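PDB 4M8R: hypothetical protein from Bacteroides caccae, which is of unknown function but probably combines an N-terminal immunoglobulin-like domain with a C-terminal beta-propeller domain of the WD40-like kind. Local coordinates for residues A[147-152]-A[175-180]; A[121-124]-A[129-132]; A[285-288]-A[292-295]. All coordinates share one frame; numbering follows the deposited sequence.

Contact 1. Residues A[147-152]-A[175-180]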
ATOM      1  N   SER A 147      17.598  23.948  27.780  1.00 63.51           N
ATOM      2  CA  SER A 147      17.893  25.306  28.258  1.00 66.10           C
ATOM      3  C   SER A 147      17.935  26.369  27.155  1.00 65.17           C
ATOM      4  O   SER A 147      17.847  27.559  27.444  1.00 67.33           O
ATOM      5  CB  SER A 147      19.210  25.322  29.040  1.00 69.44           C
ATOM      6  OG  SER A 147      20.290  24.909  28.226  1.00 69.32           O
ATOM      7  N   ALA A 148      18.084  25.946  25.902  1.00 62.95           N
ATOM      8  CA  ALA A 148      17.992  26.867  24.770  1.00 62.60           C
ATOM      9  C   ALA A 148      16.556  27.377  24.598  1.00 63.12           C
ATOM     10  O   ALA A 148      16.344  28.510  24.171  1.00 63.65           O
ATOM     11  CB  ALA A 148      18.476  26.193  23.494  1.00 60.27           C
ATOM     12  N   HIS A 149      15.576  26.533  24.922  1.00 63.52           N
ATOM     13  CA  HIS A 149      14.164  26.926  24.917  1.00 64.11           C
ATOM     14  C   HIS A 149      13.489  26.415  26.194  1.00 63.04           C
ATOM     15  O   HIS A 149      12.703  25.468  26.149  1.00 62.32           O
ATOM     16  CB  HIS A 149      13.453  26.387  23.668  1.00 61.94           C
ATOM     17  CG  HIS A 149      13.985  26.948  22.387  1.00 63.98           C
ATOM     18  ND1 HIS A 149      13.819  28.268  22.025  1.00 67.55           N
ATOM     19  CD2 HIS A 149      14.691  26.369  21.386  1.00 63.80           C
ATOM     20  CE1 HIS A 149      14.399  28.477  20.856  1.00 66.93           C
ATOM     21  NE2 HIS A 149      14.934  27.341  20.447  1.00 64.32           N
ATOM     22  N   PRO A 150      13.786  27.052  27.340  1.00 63.51           N
ATOM     23  CA  PRO A 150      13.280  26.569  28.628  1.00 63.28           C
ATOM     24  C   PRO A 150      11.764  26.650  28.765  1.00 62.03           C
ATOM     25  O   PRO A 150      11.192  25.981  29.617  1.00 61.23           O
ATOM     26  CB  PRO A 150      13.961  27.489  29.644  1.00 66.40           C
ATOM     27  CG  PRO A 150      14.260  28.737  28.892  1.00 67.50           C
ATOM     28  CD  PRO A 150      14.530  28.318  27.477  1.00 65.41           C
ATOM     29  N   ASP A 151      11.130  27.457  27.921  1.00 62.59           N
ATOM     30  CA  ASP A 151       9.677  27.631  27.928  1.00 63.33           C
ATOM     31  C   ASP A 151       8.952  26.656  26.987  1.00 60.25           C
ATOM     32  O   ASP A 151       7.769  26.849  26.693  1.00 60.14           O
ATOM     33  CB  ASP A 151       9.324  29.082  27.556  1.00 65.71           C
ATOM     34  CG  ASP A 151       9.889  29.506  26.197  1.00 65.37           C
ATOM     35  OD1 ASP A 151      10.978  29.017  25.808  1.00 64.73           O
ATOM     36  OD2 ASP A 151       9.247  30.339  25.524  1.00 65.71           O
ATOM     37  N   PHE A 152       9.656  25.616  26.531  1.00 56.71           N
ATOM     38  CA  PHE A 152       9.110  24.637  25.587  1.00 52.69           C
ATOM     39  C   PHE A 152       7.769  24.123  26.084  1.00 53.29           C
ATOM     40  O   PHE A 152       7.639  23.702  27.228  1.00 55.26           O
ATOM     41  CB  PHE A 152      10.098  23.478  25.394  1.00 50.69           C
ATOM     42  CG  PHE A 152       9.899  22.680  24.125  1.00 47.27           C
ATOM     43  CD1 PHE A 152       9.623  23.299  22.911  1.00 46.39           C
ATOM     44  CD2 PHE A 152      10.059  21.300  24.137  1.00 45.80           C
ATOM     45  CE1 PHE A 152       9.470  22.557  21.753  1.00 44.01           C
ATOM     46  CE2 PHE A 152       9.915  20.553  22.979  1.00 43.40           C
ATOM     47  CZ  PHE A 152       9.618  21.183  21.786  1.00 42.69           C
ATOM     48  N   GLN A 175       6.588  30.255  18.453  1.00 55.87           N
ATOM     49  CA  GLN A 175       6.917  29.579  17.201  1.00 53.45           C
ATOM     50  C   GLN A 175       7.167  28.094  17.420  1.00 50.08           C
ATOM     51  O   GLN A 175       7.595  27.683  18.498  1.00 49.19           O
ATOM     52  CB  GLN A 175       8.170  30.189  16.586  1.00 56.68           C
ATOM     53  CG  GLN A 175       8.049  31.666  16.271  1.00 62.85           C
ATOM     54  CD  GLN A 175       9.063  32.108  15.231  1.00 65.36           C
ATOM     55  OE1 GLN A 175       9.107  31.561  14.129  1.00 63.84           O
ATOM     56  NE2 GLN A 175       9.866  33.115  15.567  1.00 68.29           N
ATOM     57  N   PRO A 176       6.910  27.276  16.386  1.00 47.34           N
ATOM     58  CA  PRO A 176       7.134  25.844  16.502  1.00 45.12           C
ATOM     59  C   PRO A 176       8.594  25.445  16.303  1.00 43.07           C
ATOM     60  O   PRO A 176       9.260  25.956  15.395  1.00 40.79           O
ATOM     61  CB  PRO A 176       6.267  25.265  15.387  1.00 44.36           C
ATOM     62  CG  PRO A 176       6.210  26.340  14.369  1.00 45.27           C
ATOM     63  CD  PRO A 176       6.227  27.627  15.131  1.00 47.23           C
ATOM     64  N   PHE A 177       9.060  24.529  17.152  1.00 42.74           N
ATOM     65  CA  PHE A 177      10.397  23.949  17.057  1.00 43.09           C
ATOM     66  C   PHE A 177      10.354  22.435  17.141  1.00 40.84           C
ATOM     67  O   PHE A 177       9.449  21.868  17.743  1.00 41.60           O
ATOM     68  CB  PHE A 177      11.266  24.463  18.194  1.00 46.10           C
ATOM     69  CG  PHE A 177      11.626  25.902  18.062  1.00 49.52           C
ATOM     70  CD1 PHE A 177      12.773  26.276  17.382  1.00 51.32           C
ATOM     71  CD2 PHE A 177      10.813  26.881  18.605  1.00 50.84           C
ATOM     72  CE1 PHE A 177      13.110  27.608  17.253  1.00 53.62           C
ATOM     73  CE2 PHE A 177      11.142  28.210  18.475  1.00 53.45           C
ATOM     74  CZ  PHE A 177      12.292  28.576  17.800  1.00 54.60           C
ATOM     75  N   PHE A 178      11.360  21.797  16.549  1.00 38.97           N
ATOM     76  CA  PHE A 178      11.564  20.361  16.660  1.00 38.04           C
ATOM     77  C   PHE A 178      12.869  20.105  17.403  1.00 39.86           C
ATOM     78  O   PHE A 178      13.922  20.599  16.997  1.00 41.17           O
ATOM     79  CB  PHE A 178      11.631  19.736  15.267  1.00 36.51           C
ATOM     80  CG  PHE A 178      12.001  18.273  15.263  1.00 34.28           C
ATOM     81  CD1 PHE A 178      11.079  17.308  15.645  1.00 33.57           C
ATOM     82  CD2 PHE A 178      13.259  17.863  14.852  1.00 33.01           C
ATOM     83  CE1 PHE A 178      11.413  15.967  15.637  1.00 33.24           C
ATOM     84  CE2 PHE A 178      13.598  16.521  14.836  1.00 32.76           C
ATOM     85  CZ  PHE A 178      12.677  15.569  15.229  1.00 32.31           C
ATOM     86  N   LEU A 179      12.790  19.365  18.508  1.00 40.56           N
ATOM     87  CA  LEU A 179      13.978  18.905  19.218  1.00 40.58           C
ATOM     88  C   LEU A 179      14.332  17.511  18.726  1.00 37.40           C
ATOM     89  O   LEU A 179      13.555  16.588  18.913  1.00 35.39           O
ATOM     90  CB  LEU A 179      13.735  18.865  20.729  1.00 42.83           C
ATOM     91  CG  LEU A 179      14.839  18.168  21.529  1.00 44.99           C
ATOM     92  CD1 LEU A 179      16.154  18.925  21.399  1.00 45.57           C
ATOM     93  CD2 LEU A 179      14.432  18.030  22.985  1.00 48.31           C
ATOM     94  N   ASP A 180      15.506  17.373  18.118  1.00 37.82           N
ATOM     95  CA  ASP A 180      15.954  16.109  17.533  1.00 37.82           C
ATOM     96  C   ASP A 180      16.651  15.270  18.598  1.00 38.27           C
ATOM     97  O   ASP A 180      17.662  15.693  19.148  1.00 40.52           O
ATOM     98  CB  ASP A 180      16.914  16.395  16.367  1.00 38.04           C
ATOM     99  CG  ASP A 180      17.338  15.138  15.610  1.00 38.29           C
ATOM    100  OD1 ASP A 180      17.403  14.044  16.211  1.00 38.08           O
ATOM    101  OD2 ASP A 180      17.620  15.247  14.395  1.00 38.39           O
TER

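Contact 2. Residues A[121-124]-A[129-132]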
ATOM      1  N   GLY A 121       9.058  12.965  29.831  1.00 54.15           N
ATOM      2  CA  GLY A 121       8.510  14.008  30.699  1.00 55.55           C
ATOM      3  C   GLY A 121       9.315  15.295  30.629  1.00 55.74           C
ATOM      4  O   GLY A 121      10.534  15.263  30.438  1.00 56.32           O
ATOM      5  N   ILE A 122       8.634  16.425  30.803  1.00 56.68           N
ATOM      6  CA  ILE A 122       9.294  17.732  30.859  1.00 58.48           C
ATOM      7  C   ILE A 122       9.660  18.057  32.308  1.00 61.02           C
ATOM      8  O   ILE A 122       8.775  18.224  33.149  1.00 62.95           O
ATOM      9  CB  ILE A 122       8.388  18.873  30.336  1.00 59.70           C
ATOM     10  CG1 ILE A 122       7.657  18.470  29.050  1.00 58.59           C
ATOM     11  CG2 ILE A 122       9.206  20.139  30.114  1.00 60.44           C
ATOM     12  CD1 ILE A 122       8.560  18.103  27.899  1.00 57.13           C
ATOM     13  N   ASN A 123      10.958  18.143  32.598  1.00 61.34           N
ATOM     14  CA  ASN A 123      11.422  18.507  33.933  1.00 65.42           C
ATOM     15  C   ASN A 123      11.684  20.010  34.007  1.00 67.99           C
ATOM     16  O   ASN A 123      12.703  20.497  33.514  1.00 68.36           O
ATOM     17  CB  ASN A 123      12.686  17.726  34.295  1.00 66.19           C
ATOM     18  CG  ASN A 123      13.061  17.869  35.755  1.00 69.89           C
ATOM     19  OD1 ASN A 123      13.985  18.604  36.100  1.00 71.76           O
ATOM     20  ND2 ASN A 123      12.330  17.181  36.626  1.00 71.87           N
ATOM     21  N   GLU A 124      10.754  20.743  34.612  1.00 70.50           N
ATOM     22  CA  GLU A 124      10.860  22.199  34.689  1.00 72.95           C
ATOM     23  C   GLU A 124      11.879  22.675  35.725  1.00 76.45           C
ATOM     24  O   GLU A 124      12.302  23.825  35.682  1.00 78.34           O
ATOM     25  CB  GLU A 124       9.490  22.831  34.974  1.00 74.50           C
ATOM     26  CG  GLU A 124       8.448  22.611  33.882  1.00 71.94           C
ATOM     27  CD  GLU A 124       8.808  23.253  32.549  1.00 69.91           C
ATOM     28  OE1 GLU A 124       9.808  24.000  32.469  1.00 70.15           O
ATOM     29  OE2 GLU A 124       8.084  23.002  31.564  1.00 68.69           O
ATOM     30  N   ILE A 129      14.311  17.426  29.049  1.00 57.64           N
ATOM     31  CA  ILE A 129      13.406  16.364  28.625  1.00 54.67           C
ATOM     32  C   ILE A 129      13.975  15.062  29.167  1.00 54.89           C
ATOM     33  O   ILE A 129      15.141  14.761  28.932  1.00 53.52           O
ATOM     34  CB  ILE A 129      13.342  16.243  27.091  1.00 51.45           C
ATOM     35  CG1 ILE A 129      12.975  17.583  26.450  1.00 51.14           C
ATOM     36  CG2 ILE A 129      12.351  15.161  26.677  1.00 50.29           C
ATOM     37  CD1 ILE A 129      11.612  18.096  26.843  1.00 52.07           C
ATOM     38  N   GLU A 130      13.159  14.301  29.888  1.00 57.01           N
ATOM     39  CA  GLU A 130      13.605  13.047  30.492  1.00 59.60           C
ATOM     40  C   GLU A 130      12.825  11.873  29.932  1.00 58.20           C
ATOM     41  O   GLU A 130      11.608  11.957  29.788  1.00 58.00           O
ATOM     42  CB  GLU A 130      13.407  13.088  32.013  1.00 64.13           C
ATOM     43  CG  GLU A 130      14.397  13.975  32.756  1.00 67.26           C
ATOM     44  CD  GLU A 130      14.213  13.950  34.265  1.00 71.36           C
ATOM     45  OE1 GLU A 130      13.225  13.356  34.755  1.00 70.62           O
ATOM     46  OE2 GLU A 130      15.065  14.538  34.965  1.00 74.23           O
ATOM     47  N   ARG A 131      13.515  10.774  29.636  1.00 57.21           N
ATOM     48  CA  ARG A 131      12.831   9.542  29.253  1.00 57.26           C
ATOM     49  C   ARG A 131      12.284   8.871  30.499  1.00 59.53           C
ATOM     50  O   ARG A 131      13.049   8.388  31.323  1.00 64.06           O
ATOM     51  CB  ARG A 131      13.768   8.589  28.525  1.00 57.86           C
ATOM     52  CG  ARG A 131      13.073   7.331  28.022  1.00 58.27           C
ATOM     53  CD  ARG A 131      14.004   6.515  27.153  1.00 57.27           C
ATOM     54  NE  ARG A 131      15.115   5.994  27.940  1.00 61.17           N
ATOM     55  CZ  ARG A 131      16.339   5.757  27.472  1.00 62.84           C
ATOM     56  NH1 ARG A 131      16.646   6.000  26.199  1.00 58.73           N
ATOM     57  NH2 ARG A 131      17.270   5.278  28.294  1.00 66.51           N
ATOM     58  N   ALA A 132      10.962   8.853  30.635  1.00 60.29           N
ATOM     59  CA  ALA A 132      10.310   8.346  31.843  1.00 62.68           C
ATOM     60  C   ALA A 132      10.024   6.854  31.756  1.00 62.91           C
ATOM     61  O   ALA A 132      10.033   6.160  32.771  1.00 64.68           O
ATOM     62  CB  ALA A 132       9.016   9.107  32.098  1.00 64.31           C
TER

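Contact 3. Residues A[285-288]-A[292-295]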
HETATM    1  N   MSE A 285     -12.978  26.090  22.829  1.00 72.38           N
HETATM    2  CA  MSE A 285     -13.030  26.952  21.653  1.00 72.19           C
HETATM    3  C   MSE A 285     -12.847  26.089  20.441  1.00 69.20           C
HETATM    4  O   MSE A 285     -11.877  25.332  20.356  1.00 67.87           O
HETATM    5  CB  MSE A 285     -11.928  27.998  21.818  1.00 73.42           C
HETATM    6  CG  MSE A 285     -11.476  28.675  20.526  1.00 73.49           C
HETATM    7 SE   MSE A 285     -12.389  30.399  20.291  0.75 80.71          SE
HETATM    8  CE  MSE A 285     -11.768  31.320  21.915  1.00 81.64           C
ATOM      9  N   LEU A 286     -13.774  26.190  19.491  1.00 69.29           N
ATOM     10  CA  LEU A 286     -13.677  25.447  18.237  1.00 67.44           C
ATOM     11  C   LEU A 286     -13.149  26.335  17.117  1.00 67.01           C
ATOM     12  O   LEU A 286     -13.362  27.554  17.119  1.00 70.01           O
ATOM     13  CB  LEU A 286     -15.037  24.874  17.846  1.00 68.66           C
ATOM     14  CG  LEU A 286     -15.664  23.902  18.846  1.00 69.51           C
ATOM     15  CD1 LEU A 286     -17.016  23.423  18.340  1.00 71.07           C
ATOM     16  CD2 LEU A 286     -14.740  22.721  19.109  1.00 68.05           C
ATOM     17  N   TYR A 287     -12.450  25.719  16.168  1.00 63.28           N
ATOM     18  CA  TYR A 287     -11.907  26.435  15.020  1.00 62.81           C
ATOM     19  C   TYR A 287     -12.203  25.671  13.736  1.00 62.04           C
ATOM     20  O   TYR A 287     -11.902  24.486  13.622  1.00 60.13           O
ATOM     21  CB  TYR A 287     -10.404  26.659  15.190  1.00 60.56           C
ATOM     22  CG  TYR A 287      -9.700  27.182  13.952  1.00 60.40           C
ATOM     23  CD1 TYR A 287      -9.797  28.519  13.581  1.00 62.34           C
ATOM     24  CD2 TYR A 287      -8.931  26.339  13.159  1.00 58.46           C
ATOM     25  CE1 TYR A 287      -9.149  28.997  12.453  1.00 61.75           C
ATOM     26  CE2 TYR A 287      -8.283  26.810  12.029  1.00 57.89           C
ATOM     27  CZ  TYR A 287      -8.392  28.138  11.682  1.00 59.30           C
ATOM     28  OH  TYR A 287      -7.744  28.605  10.562  1.00 58.69           O
ATOM     29  N   ASN A 288     -12.807  26.371  12.784  1.00 66.76           N
ATOM     30  CA  ASN A 288     -13.095  25.846  11.458  1.00 68.67           C
ATOM     31  C   ASN A 288     -12.301  26.687  10.468  1.00 67.70           C
ATOM     32  O   ASN A 288     -12.513  27.898  10.390  1.00 66.44           O
ATOM     33  CB  ASN A 288     -14.599  25.954  11.175  1.00 73.80           C
ATOM     34  CG  ASN A 288     -15.010  25.284   9.874  1.00 76.49           C
ATOM     35  OD1 ASN A 288     -14.212  25.125   8.952  1.00 78.50           O
ATOM     36  ND2 ASN A 288     -16.278  24.906   9.789  1.00 80.07           N
ATOM     37  N   GLY A 292     -13.872  30.124  10.809  1.00 80.19           N
ATOM     38  CA  GLY A 292     -13.220  30.865  11.889  1.00 78.36           C
ATOM     39  C   GLY A 292     -13.430  30.266  13.266  1.00 76.53           C
ATOM     40  O   GLY A 292     -13.674  29.065  13.405  1.00 72.82           O
ATOM     41  N   PHE A 293     -13.331  31.121  14.283  1.00 78.53           N
ATOM     42  CA  PHE A 293     -13.395  30.699  15.677  1.00 78.76           C
ATOM     43  C   PHE A 293     -14.801  30.863  16.234  1.00 83.83           C
ATOM     44  O   PHE A 293     -15.516  31.794  15.867  1.00 85.21           O
ATOM     45  CB  PHE A 293     -12.443  31.539  16.534  1.00 77.04           C
ATOM     46  CG  PHE A 293     -10.995  31.390  16.168  1.00 73.30           C
ATOM     47  CD1 PHE A 293     -10.426  32.199  15.195  1.00 72.41           C
ATOM     48  CD2 PHE A 293     -10.195  30.456  16.811  1.00 69.86           C
ATOM     49  CE1 PHE A 293      -9.088  32.070  14.862  1.00 70.52           C
ATOM     50  CE2 PHE A 293      -8.855  30.323  16.485  1.00 67.07           C
ATOM     51  CZ  PHE A 293      -8.300  31.130  15.508  1.00 68.25           C
ATOM     52  N   TYR A 294     -15.191  29.959  17.127  1.00 88.47           N
ATOM     53  CA  TYR A 294     -16.391  30.151  17.941  1.00 94.55           C
ATOM     54  C   TYR A 294     -16.287  29.396  19.258  1.00 89.91           C
ATOM     55  O   TYR A 294     -15.758  28.285  19.317  1.00 87.57           O
ATOM     56  CB  TYR A 294     -17.681  29.786  17.181  1.00103.43           C
ATOM     57  CG  TYR A 294     -17.644  28.513  16.347  1.00113.00           C
ATOM     58  CD1 TYR A 294     -17.108  28.513  15.056  1.00116.59           C
ATOM     59  CD2 TYR A 294     -18.189  27.322  16.830  1.00115.71           C
ATOM     60  CE1 TYR A 294     -17.086  27.357  14.283  1.00115.80           C
ATOM     61  CE2 TYR A 294     -18.173  26.161  16.063  1.00115.56           C
ATOM     62  CZ  TYR A 294     -17.620  26.182  14.792  1.00112.92           C
ATOM     63  OH  TYR A 294     -17.602  25.035  14.027  1.00106.15           O
ATOM     64  N   VAL A 295     -16.779  30.030  20.317  1.00 89.89           N
ATOM     65  CA  VAL A 295     -16.729  29.466  21.658  1.00 88.96           C
ATOM     66  C   VAL A 295     -17.843  28.437  21.790  1.00 90.57           C
ATOM     67  O   VAL A 295     -18.980  28.697  21.398  1.00 96.31           O
ATOM     68  CB  VAL A 295     -16.932  30.554  22.740  1.00 88.90           C
ATOM     69  CG1 VAL A 295     -16.847  29.950  24.138  1.00 88.68           C
ATOM     70  CG2 VAL A 295     -15.916  31.677  22.575  1.00 87.27           C
TER

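Contact 1. Residues A[147-152]-A[175-180]
His-149 and Phe-177 reach each other because both set CG anti to their own carbonyl carbon, with chi1 at -63° and -70°, so that each ring leaves its backbone toward the other segment. The two side chains cross at about a right angle, and their rings end up at 34° to one another with centroids 4.2 Å apart. Seen from the phenyl ring, the imidazole comes in over one face and off its centre: His-149 NE2 is 3.7 Å from Phe-177 CE1, and His-149 CE1 is equally close to Phe-177 CZ, at 3.7 Å.

Phe-152 turns differently, with CG anti to the backbone N, and this swings its ring back toward strand 173-180. The ring presents its edge to the main chain there, CE1 and CZ each being 4.1 Å from Phe-177 O, while CE1 stays 4.4 Å from Phe-177 CB. His-149 and Phe-152 are the ends of a type I beta turn, tied by the bond from Phe-152 N to His-149 O at 3.1 Å, which is how two rings three residues apart can both address Phe-177. All three rings are buried, and the contact between the segments is one of van der Waals packing.

Trp-186 joins the cluster, meeting the rings of both His-149 and Phe-152 edge-to-face, and Asp-151 OD2 accepts a hydrogen bond from Glu-169 N. Strand 173-180 runs between strands 163-170 and 186-188 in a four-stranded antiparallel sheet. The turn lies against that sheet, His-149 touching Ala-168 and Glu-170 of strand 163-170, as the chain passes from strand 143-145, on the margin of one sheet, to strand 153-156, which starts the next, as in the blade-to-blade connections of beta-propellers.

Contact 2. Residues A[121-124]-A[129-132]
Ile-122 and Ile-129 are partners in a non-hydrogen-bonded antiparallel pair, their side chains side by side on the same face of the sheet. In both, CG1 sits anti to the carbonyl carbon, and the chain ends in a CD1 methyl that turns toward its counterpart; the modelled separation of the two methyls is too short to be trusted, so the detail of their contact is doubtful. Met-146 touches both isoleucines on this side.

The meeting of Asn-123 with Glu-130, diagonal to the register, is of a different kind. The side chains cross at a slant, and the amide and carboxylate planes lie only 11° apart, stacked but offset. Glu-130 OE2 comes 4.0 Å from Asn-123 CG, a loose contact without a hydrogen bond. Their polar ends are engaged elsewhere: Glu-130 OE1 bonds to Tyr-416 OH, and Asn-123 OD1 takes the N-H of Asp-126 in the turn of the hairpin.

Gly-121 pairs with Glu-130 through two backbone bonds, Gly-121 N to Glu-130 O at 2.7 Å and Glu-130 N to Gly-121 O at 2.8 Å. The second carbonyl also receives the CA-H of Ile-129, with Ile-129 CA 3.6 Å from Gly-121 O.

Strands 118-123 and 128-133 form a beta hairpin, and 419-422 flanks 118-123 on its other side, consistent with the ring-closing blade of a propeller. The backbone bonds hold the hairpin, with isoleucine packing as an addition; the stacked polar groups add contact but no bond, and Tyr-416 and the turn at Asp-126 probably set how carboxylate and amide are rotated.

Contact 3. Residues A[285-288]-A[292-295]
The shortest bond here runs from Gly-292 N to Asn-288 O, 2.6 Å long with 163° at the hydrogen, the donor lying in the carbonyl plane. Gly-292 O in turn takes the N-H of Asn-288, with the CA-H of Tyr-287 as a weak addition. Further along, Leu-286 O accepts from Tyr-294 N at 3.0 Å, and Phe-293 CA approaches Leu-286 O to 3.5 Å in another weak CA-H...O contact. With Leu-286 N to Tyr-294 O, four backbone bonds close this antiparallel hairpin. Gly-292, just past the turn, has backbone angles that only glycine adopts with ease.

On one face of the sheet, Tyr-287 CD1 stands 3.5 Å above the plane of the Phe-293 ring, over its centre, where it meets Phe-293 CE2 at 3.5 Å. The two ring planes are at 44°. Met-285, present as selenomethionine, bends its chain so that SE lies 3.9 Å from Phe-293 CB; SE is obliquely placed 5.3 Å from the centre of the Phe-293 ring, a Met-aromatic contact. Its CE methyl continues to Val-295 CG2. Ile-210, on strand 208-212, touches both Tyr-287 and Phe-293.

The opposite face carries Leu-286, Asn-288 and Tyr-294. Tyr-294 takes the crowded position between backbone N and carbonyl carbon (chi1 43°), which folds its ring across the neighbouring strand. Leu-286 CB is then under one ring face, 4.2 Å from the Tyr-294 centroid, in a CH-pi contact, while Asn-288 CB meets the ring edge. Asn-288 OD1 accepts the N-H of Arg-290 within the turn.

Strand 292-295 is the outermost of its sheet within the chain, so its backbone pairing there comes from strand 282-288 alone, while its side chains also pack on Ile-210, Pro-249 and Phe-252. Aromatic and selenium contacts supplement the bonds on one face, a tyrosine laid over leucine on the other.

How the contacts relate
All three contacts lie in the propeller-like part of the chain and follow one another in series. Contacts 1 and 2 are neighbours, with centres 13 Å apart: Leu-179 CD2 packs on Ile-129 CG1 at 3.8 Å, joining the sheet of 118-123 and 128-133 to the next one. In the first of these sheets the C-terminal strand 419-422 pairs with strand 118-123, consistent with the ring closure seen in many beta-propellers. Contact 3 is remote, on an outer hairpin of another sheet; its centre is about 27 Å from that of contact 1 and about 32 Å from that of contact 2, with no touch to either. No active site or ligand is known to link them.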